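Local coordinates for protein putative cellulase CEL6 (Mycobacterium tuberculosis, PDB 1UP3) that probably hydrolyses beta-1,4-glycosidic bonds within cellulose chains, as a family 6 glycoside hydrolase of the endoglucanase type, at residues A[18-22]-A[34-38]; A[45-50]-A[88-92]; A[160-164]-A[193-198]. All coordinates share one frame; numbering follows the deposited sequence.

Interaction 1: A[18-22]-A[34-38]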
loop_
_atom_site.group_PDB
_atom_site.type_symbol
_atom_site.label_atom_id
_atom_site.label_comp_id
_atom_site.label_asym_id
_atom_site.label_seq_id
_atom_site.Cartn_x
_atom_site.Cartn_y
_atom_site.Cartn_z
ATOM N N ALA A 18 10.774 7.979 9.499
ATOM C CA ALA A 18 11.243 7.078 10.544
ATOM C C ALA A 18 12.769 7.126 10.677
ATOM O O ALA A 18 13.287 7.097 11.772
ATOM C CB ALA A 18 10.755 5.636 10.339
ATOM N N MET A 19 13.484 7.141 9.550
ATOM C CA MET A 19 14.939 7.189 9.570
ATOM C C MET A 19 15.406 8.533 10.115
ATOM O O MET A 19 16.332 8.584 10.910
ATOM C CB MET A 19 15.521 6.909 8.164
ATOM C CG MET A 19 17.017 6.866 8.149
ATOM S SD MET A 19 17.659 5.428 9.002
ATOM C CE MET A 19 17.346 4.178 7.855
ATOM N N VAL A 20 14.742 9.603 9.722
ATOM C CA VAL A 20 15.071 10.940 10.242
ATOM C C VAL A 20 14.871 10.965 11.768
ATOM O O VAL A 20 15.768 11.378 12.508
ATOM C CB VAL A 20 14.257 12.012 9.546
ATOM C CG1 VAL A 20 14.386 13.368 10.294
ATOM C CG2 VAL A 20 14.734 12.148 8.115
ATOM N N ALA A 21 13.739 10.444 12.252
ATOM C CA ALA A 21 13.521 10.330 13.693
ATOM C C ALA A 21 14.576 9.469 14.380
ATOM O O ALA A 21 15.049 9.798 15.461
ATOM C CB ALA A 21 12.113 9.828 14.007
ATOM N N ALA A 22 14.934 8.333 13.782
ATOM C CA ALA A 22 15.861 7.398 14.430
ATOM C C ALA A 22 17.252 8.026 14.557
ATOM O O ALA A 22 17.956 7.824 15.546
ATOM C CB ALA A 22 15.944 6.133 13.626
ATOM N N SER A 34 14.540 0.178 14.769
ATOM C CA SER A 34 13.964 -1.053 14.196
ATOM C C SER A 34 13.043 -0.748 13.031
ATOM O O SER A 34 13.203 -1.302 11.937
ATOM C CB SER A 34 13.190 -1.833 15.246
ATOM O OG SER A 34 12.680 -3.036 14.681
ATOM N N VAL A 35 12.103 0.158 13.262
ATOM C CA VAL A 35 11.160 0.579 12.204
ATOM C C VAL A 35 11.900 1.209 11.014
ATOM O O VAL A 35 11.619 0.902 9.854
ATOM C CB VAL A 35 10.091 1.551 12.805
ATOM C CG1 VAL A 35 9.247 2.213 11.726
ATOM C CG2 VAL A 35 9.229 0.797 13.839
ATOM N N ALA A 36 12.845 2.122 11.290
ATOM C CA ALA A 36 13.582 2.797 10.234
ATOM C C ALA A 36 14.342 1.880 9.304
ATOM O O ALA A 36 14.496 2.186 8.134
ATOM C CB ALA A 36 14.551 3.774 10.846
ATOM N N ASN A 37 14.842 0.772 9.834
ATOM C CA ASN A 37 15.655 -0.148 9.041
ATOM C C ASN A 37 14.825 -1.261 8.373
ATOM O O ASN A 37 15.408 -2.214 7.815
ATOM C CB ASN A 37 16.710 -0.783 9.942
ATOM C CG ASN A 37 17.851 0.149 10.245
ATOM O OD1 ASN A 37 18.280 0.935 9.380
ATOM N ND2 ASN A 37 18.430 -0.002 11.434
ATOM N N THR A 38 13.501 -1.177 8.460
ATOM C CA THR A 38 12.615 -2.164 7.815
ATOM C C THR A 38 12.101 -1.559 6.524
ATOM O O THR A 38 11.559 -0.445 6.525
ATOM C CB THR A 38 11.430 -2.495 8.744
ATOM O OG1 THR A 38 11.954 -2.931 10.010
ATOM C CG2 THR A 38 10.660 -3.672 8.250
#
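Ala36 CB lies against the backbone of the facing helix, 3.7 Å from Ala18 O and equally close to the CA of Met19. Its methyl group packs against Ala18, Met19 and Ala22, one turn of helix 17-24. Ala22 CB meets it at 3.9 Å, and from the other end of the turn Ala18 CB approaches both this methyl and Val35 CG1, the latter at 4.0 Å. Because these groups are so small, the backbones run close, Met19 CA being 4.6 Å from Ala36 CA.

Met19 borders the patch on the side of Asn37. Its CG stands opposite the backbone N (chi1 -177°), and bends at the next two torsions turn the thioether toward the end of helix 30-36. Met19 SD then rests 4.0 Å from Ala36 CB, while the terminal methyl CE reaches past it to Ala36 O at 3.5 Å and to Asn37 OD1 at 3.7 Å. The contact is thus made by van der Waals packing, with no hydrogen bond passing between the segments. Asn37, the first residue to leave helical geometry, brings its OD1 to the methionine methyl, while ND2 is hydrogen-bonded to a polyether molecule probably derived from the crystallisation liquor. Just beyond, Thr38 OG1 bonds back to Ser34 O at 2.8 Å, tying the exit of the helix to its last turn.

Phe280 covers Ala18 from a neighbouring loop, whereas Met19, Ala22 and Asn37 border the polyether site. This is close, alanine-mediated helix-to-helix packing, here joining two short consecutive helices that precede strand 42-44, the first strand of the parallel sheet.

Interaction 2: A[45-50]-A[88-92]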
loop_
_atom_site.group_PDB
_atom_site.type_symbol
_atom_site.label_atom_id
_atom_site.label_comp_id
_atom_site.label_asym_id
_atom_site.label_seq_id
_atom_site.Cartn_x
_atom_site.Cartn_y
_atom_site.Cartn_z
ATOM N N ASP A 45 1.198 10.706 -4.489
ATOM C CA ASP A 45 -0.117 11.264 -4.737
ATOM C C ASP A 45 -0.056 12.571 -5.508
ATOM O O ASP A 45 0.900 12.814 -6.218
ATOM C CB ASP A 45 -0.905 11.344 -3.437
ATOM C CG ASP A 45 -0.353 12.347 -2.445
ATOM O OD1 ASP A 45 0.633 13.064 -2.755
ATOM O OD2 ASP A 45 -0.884 12.487 -1.297
ATOM N N GLN A 46 -1.106 13.372 -5.371
ATOM C CA GLN A 46 -1.234 14.600 -6.159
ATOM C C GLN A 46 -0.231 15.680 -5.779
ATOM O O GLN A 46 -0.110 16.682 -6.495
ATOM C CB GLN A 46 -2.659 15.166 -6.098
ATOM C CG GLN A 46 -3.039 15.898 -4.805
ATOM C CD GLN A 46 -3.067 15.034 -3.570
ATOM O OE1 GLN A 46 -3.418 13.843 -3.614
ATOM N NE2 GLN A 46 -2.692 15.618 -2.461
ATOM N N ALA A 47 0.526 15.469 -4.715
ATOM C CA ALA A 47 1.676 16.332 -4.400
ATOM C C ALA A 47 2.807 16.220 -5.427
ATOM O O ALA A 47 3.730 17.026 -5.428
ATOM C CB ALA A 47 2.222 16.014 -3.043
ATOM N N PHE A 48 2.786 15.147 -6.242
ATOM C CA PHE A 48 3.780 14.880 -7.271
ATOM C C PHE A 48 3.052 14.995 -8.608
ATOM O O PHE A 48 2.404 14.048 -9.063
ATOM C CB PHE A 48 4.359 13.473 -7.114
ATOM C CG PHE A 48 4.953 13.200 -5.771
ATOM C CD1 PHE A 48 4.139 12.829 -4.728
ATOM C CD2 PHE A 48 6.315 13.322 -5.560
ATOM C CE1 PHE A 48 4.646 12.578 -3.472
ATOM C CE2 PHE A 48 6.850 13.077 -4.290
ATOM C CZ PHE A 48 5.994 12.695 -3.248
ATOM N N PRO A 49 3.081 16.171 -9.230
ATOM C CA PRO A 49 2.249 16.363 -10.428
ATOM C C PRO A 49 2.709 15.560 -11.632
ATOM O O PRO A 49 3.866 15.169 -11.662
ATOM C CB PRO A 49 2.400 17.860 -10.731
ATOM C CG PRO A 49 3.697 18.252 -10.085
ATOM C CD PRO A 49 3.854 17.359 -8.869
ATOM N N PRO A 50 1.845 15.333 -12.634
ATOM C CA PRO A 50 2.230 14.649 -13.861
ATOM C C PRO A 50 3.506 15.186 -14.490
ATOM O O PRO A 50 4.309 14.430 -15.075
ATOM C CB PRO A 50 1.010 14.852 -14.769
ATOM C CG PRO A 50 -0.114 14.995 -13.836
ATOM C CD PRO A 50 0.405 15.682 -12.634
ATOM N N SER A 88 -8.638 12.601 2.521
ATOM C CA SER A 88 -9.107 13.292 1.319
ATOM C C SER A 88 -7.948 13.834 0.501
ATOM O O SER A 88 -6.883 14.177 1.042
ATOM C CB SER A 88 -10.063 14.420 1.709
ATOM O OG SER A 88 -9.337 15.468 2.337
ATOM N N GLY A 89 -8.127 13.839 -0.818
ATOM C CA GLY A 89 -7.057 14.245 -1.726
ATOM C C GLY A 89 -7.263 13.640 -3.104
ATOM O O GLY A 89 -8.397 13.495 -3.557
ATOM N N GLY A 90 -6.164 13.276 -3.750
ATOM C CA GLY A 90 -6.229 12.789 -5.112
ATOM C C GLY A 90 -6.352 13.905 -6.140
ATOM O O GLY A 90 -6.540 15.099 -5.813
ATOM N N PHE A 91 -6.209 13.508 -7.386
ATOM C CA PHE A 91 -6.356 14.408 -8.502
ATOM C C PHE A 91 -7.808 14.840 -8.682
ATOM O O PHE A 91 -8.747 14.134 -8.298
ATOM C CB PHE A 91 -5.767 13.794 -9.765
ATOM C CG PHE A 91 -4.278 13.807 -9.738
ATOM C CD1 PHE A 91 -3.583 14.959 -10.104
ATOM C CD2 PHE A 91 -3.573 12.726 -9.304
ATOM C CE1 PHE A 91 -2.213 15.016 -10.025
ATOM C CE2 PHE A 91 -2.189 12.789 -9.223
ATOM C CZ PHE A 91 -1.525 13.918 -9.585
ATOM N N ALA A 92 -7.977 15.991 -9.312
ATOM C CA ALA A 92 -9.307 16.568 -9.443
ATOM C C ALA A 92 -10.192 15.795 -10.416
ATOM O O ALA A 92 -11.373 15.608 -10.125
ATOM C CB ALA A 92 -9.203 18.019 -9.858
#
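Gln46 lies over one face of the Phe91 ring: CB sits 3.8 Å from the ring centroid and only 7° from its normal, a CH-pi contact made almost centrally. The backbone adds to it, with Gln46 CA 3.5 Å from Phe91 CZ. Pro50 comes to the same ring from another direction, Pro50 CD lying 3.8 Å from Phe91 CE1, while Phe48 O faces the ring edge in its plane.

Beyond CB, the glutamine chain runs alongside the Gly90 peptide. With CG set between the backbone N and the carbonyl carbon (chi1 77°) and a further bend at chi2, the amide is brought to Gly90 N, which donates to Gln46 OE1 at 2.8 Å. The bond is bent, with an N-H...O angle of 141°, and the donor stands well above the amide plane.

Further out, a type I turn from Asp45 to Phe48 presents Gln46. It is closed by Phe48 N to Asp45 O and reinforced by an Asx turn, in which Ala47 N reaches Asp45 OD1 at 3.1 Å; Asp45 OD2 forms a salt bridge with Arg81. Trp100 of helix 94-108 meets both Phe91 and Pro50. The contact therefore joins the loops following strands 42-44 and 72-75, neighbours in the parallel sheet, each leading into a helix as in the beta/alpha units of the family 6 barrel.

Interaction 3: A[160-164]-A[193-198]; sequences GHSRW and YTTDEE. With BGC (beta-D-glucopyranose), chain B; BGC (beta-D-glucopyranose), chain C.
Tyr193 lays one side of its ring across both His161 and Arg163, inclined at 42° to the imidazole, its CE2 over one imidazole face, 3.4 Å from His161 ND1. Trp164 CB covers the opposite face. Arg163 CG meets the tyrosine ring over a face, 3.9 Å from its centroid, and the guanidinium grips Glu197 side-on through NE and NH2, the planes nearly parallel and Arg163 NH2 reaching Glu197 OE1 at 2.8 Å. Glu197 is extended, CG anti to the backbone N (chi1 -176°), which carries its carboxylate to Ser162 and Arg163. Ser162 OG lies 2.6 Å from Glu197 OE2 and 2.5 Å, doubtfully short, from Glu198 OE2; its one proton can serve only either acid at a time. Ser162 N donates to the syn lone pair of Glu198 OE1.

His161 ND1 accepts in the ring plane from Arg163 N, leaving NE2 to donate nearly straight (169°) to O3 of the chain B glucose. That sugar packs over a face of Trp164; His161, Arg163 and Trp164 belong to the glycan site, with Asp82, Asp120 and Asn191. The contact links the loop between strand 153-158 and helix 167-176 to the start of helix 195-208, beyond adjacent strand 184-187.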
loop_
_atom_site.group_PDB
_atom_site.type_symbol
_atom_site.label_atom_id
_atom_site.label_comp_id
_atom_site.label_asym_id
_atom_site.label_seq_id
_atom_site.Cartn_x
_atom_site.Cartn_y
_atom_site.Cartn_z
ATOM N N GLY A 160 -8.762 -4.154 -0.651
ATOM C CA GLY A 160 -9.399 -4.019 0.657
ATOM C C GLY A 160 -8.901 -5.031 1.641
ATOM O O GLY A 160 -7.686 -5.226 1.770
ATOM N N HIS A 161 -9.814 -5.677 2.356
ATOM C CA HIS A 161 -9.459 -6.644 3.409
ATOM C C HIS A 161 -10.623 -7.551 3.709
ATOM O O HIS A 161 -11.716 -7.337 3.210
ATOM C CB HIS A 161 -8.914 -5.937 4.661
ATOM C CG HIS A 161 -9.883 -5.028 5.324
ATOM N ND1 HIS A 161 -11.058 -5.477 5.903
ATOM C CD2 HIS A 161 -9.856 -3.681 5.504
ATOM C CE1 HIS A 161 -11.707 -4.436 6.397
ATOM N NE2 HIS A 161 -11.008 -3.333 6.153
ATOM N N SER A 162 -10.362 -8.561 4.527
ATOM C CA SER A 162 -11.301 -9.651 4.771
ATOM C C SER A 162 -12.578 -9.241 5.499
ATOM O O SER A 162 -13.469 -10.080 5.610
ATOM C CB SER A 162 -10.582 -10.741 5.561
ATOM O OG SER A 162 -10.180 -10.208 6.816
ATOM N N ARG A 163 -12.682 -8.009 6.014
ATOM C CA ARG A 163 -13.896 -7.536 6.696
ATOM C C ARG A 163 -14.542 -6.343 5.968
ATOM O O ARG A 163 -15.320 -5.595 6.544
ATOM C CB ARG A 163 -13.621 -7.183 8.151
ATOM C CG ARG A 163 -12.994 -8.294 8.901
ATOM C CD ARG A 163 -13.857 -9.069 9.848
ATOM N NE ARG A 163 -12.974 -9.985 10.594
ATOM C CZ ARG A 163 -12.599 -9.844 11.877
ATOM N NH1 ARG A 163 -13.041 -8.848 12.656
ATOM N NH2 ARG A 163 -11.792 -10.735 12.413
ATOM N N TRP A 164 -14.189 -6.177 4.704
ATOM C CA TRP A 164 -14.684 -5.064 3.906
ATOM C C TRP A 164 -15.666 -5.637 2.892
ATOM O O TRP A 164 -16.808 -5.936 3.279
ATOM C CB TRP A 164 -13.528 -4.256 3.314
ATOM C CG TRP A 164 -13.909 -2.874 2.932
ATOM C CD1 TRP A 164 -15.174 -2.392 2.664
ATOM C CD2 TRP A 164 -13.029 -1.760 2.798
ATOM N NE1 TRP A 164 -15.113 -1.048 2.370
ATOM C CE2 TRP A 164 -13.813 -0.638 2.441
ATOM C CE3 TRP A 164 -11.643 -1.593 2.944
ATOM C CZ2 TRP A 164 -13.244 0.623 2.221
ATOM C CZ3 TRP A 164 -11.095 -0.355 2.704
ATOM C CH2 TRP A 164 -11.893 0.729 2.349
ATOM N N TYR A 193 -5.761 -6.625 10.364
ATOM C CA TYR A 193 -6.256 -7.992 10.465
ATOM C C TYR A 193 -5.100 -8.995 10.410
ATOM O O TYR A 193 -4.091 -8.735 9.793
ATOM C CB TYR A 193 -7.326 -8.272 9.408
ATOM C CG TYR A 193 -8.530 -7.402 9.600
ATOM C CD1 TYR A 193 -9.397 -7.654 10.648
ATOM C CD2 TYR A 193 -8.749 -6.265 8.809
ATOM C CE1 TYR A 193 -10.476 -6.822 10.894
ATOM C CE2 TYR A 193 -9.825 -5.421 9.066
ATOM C CZ TYR A 193 -10.661 -5.695 10.098
ATOM O OH TYR A 193 -11.728 -4.847 10.357
ATOM N N THR A 194 -5.262 -10.147 11.076
ATOM C CA THR A 194 -4.208 -11.122 11.153
ATOM C C THR A 194 -3.825 -11.655 9.778
ATOM O O THR A 194 -4.665 -11.761 8.855
ATOM C CB THR A 194 -4.553 -12.321 12.075
ATOM O OG1 THR A 194 -5.668 -13.080 11.519
ATOM C CG2 THR A 194 -4.917 -11.853 13.450
ATOM N N THR A 195 -2.567 -12.023 9.653
ATOM C CA THR A 195 -2.079 -12.617 8.425
ATOM C C THR A 195 -2.855 -13.856 8.030
ATOM O O THR A 195 -3.222 -14.025 6.870
ATOM C CB THR A 195 -0.645 -12.955 8.590
ATOM O OG1 THR A 195 0.096 -11.732 8.814
ATOM C CG2 THR A 195 -0.073 -13.628 7.370
ATOM N N ASP A 196 -3.159 -14.714 9.012
ATOM C CA ASP A 196 -3.923 -15.915 8.713
ATOM C C ASP A 196 -5.291 -15.611 8.126
ATOM O O ASP A 196 -5.711 -16.278 7.156
ATOM C CB ASP A 196 -4.117 -16.719 9.951
ATOM C CG ASP A 196 -2.890 -17.476 10.350
ATOM O OD1 ASP A 196 -1.941 -17.639 9.523
ATOM O OD2 ASP A 196 -2.824 -17.986 11.490
ATOM N N GLU A 197 -5.972 -14.633 8.678
ATOM C CA GLU A 197 -7.287 -14.278 8.164
ATOM C C GLU A 197 -7.163 -13.752 6.730
ATOM O O GLU A 197 -7.965 -14.125 5.846
ATOM C CB GLU A 197 -8.005 -13.316 9.080
ATOM C CG GLU A 197 -9.419 -13.011 8.603
ATOM C CD GLU A 197 -10.189 -12.095 9.505
ATOM O OE1 GLU A 197 -9.983 -12.119 10.733
ATOM O OE2 GLU A 197 -11.018 -11.315 8.958
ATOM N N GLU A 198 -6.131 -12.954 6.483
ATOM C CA GLU A 198 -5.961 -12.393 5.136
ATOM C C GLU A 198 -5.531 -13.432 4.121
ATOM O O GLU A 198 -5.925 -13.323 2.947
ATOM C CB GLU A 198 -5.034 -11.169 5.154
ATOM C CG GLU A 198 -5.477 -10.052 6.099
ATOM C CD GLU A 198 -6.954 -9.800 6.037
ATOM O OE1 GLU A 198 -7.403 -9.174 5.061
ATOM O OE2 GLU A 198 -7.710 -10.296 6.924
HETATM C C2 BGC B . -13.797 -1.110 6.752
HETATM C C3 BGC B . -12.798 0.009 6.927
HETATM C C4 BGC B . -13.085 1.206 6.013
HETATM C C5 BGC B . -14.579 1.617 6.069
HETATM C C6 BGC B . -14.901 2.656 4.990
HETATM C C1 BGC B . -15.198 -0.524 6.831
HETATM O O2 BGC B . -13.572 -2.087 7.761
HETATM O O3 BGC B . -11.477 -0.506 6.739
HETATM O O4 BGC B . -12.354 2.303 6.428
HETATM O O5 BGC B . -15.324 0.467 5.823
HETATM O O6 BGC B . -16.248 3.070 5.194
HETATM C C2 BGC C . -10.791 4.040 5.818
HETATM C C3 BGC C . -9.512 4.314 5.042
HETATM C C4 BGC C . -8.414 3.332 5.453
HETATM C C5 BGC C . -8.974 1.897 5.357
HETATM C C6 BGC C . -7.982 0.866 5.911
HETATM C C1 BGC C . -11.197 2.571 5.658
HETATM O O2 BGC C . -11.845 4.941 5.428
HETATM O O3 BGC C . -9.074 5.654 5.203
HETATM O O4 BGC C . -7.246 3.446 4.633
HETATM O O5 BGC C . -10.160 1.741 6.120
HETATM O O6 BGC C . -8.480 -0.448 5.741
#

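The three contacts are separate, their centres 26 to 28 Å apart and their nearest atoms about 12 to 14 Å apart, and they follow one another along the chain. Only interaction 3 bears residues of the glycan site. Interaction 2, on the opposite side of the chain's centre, joins loops after the first two strands of the sheet, whereas interaction 3 joins the loop after the fourth strand to the start of the helix that follows the fifth; Gly89 CA is still about 11 Å from the nearest atom of a bound glucose. Interaction 1 packs the two helices before the first strand, about 13 Å from interaction 3 at nearest atoms, and borders a polyether site instead.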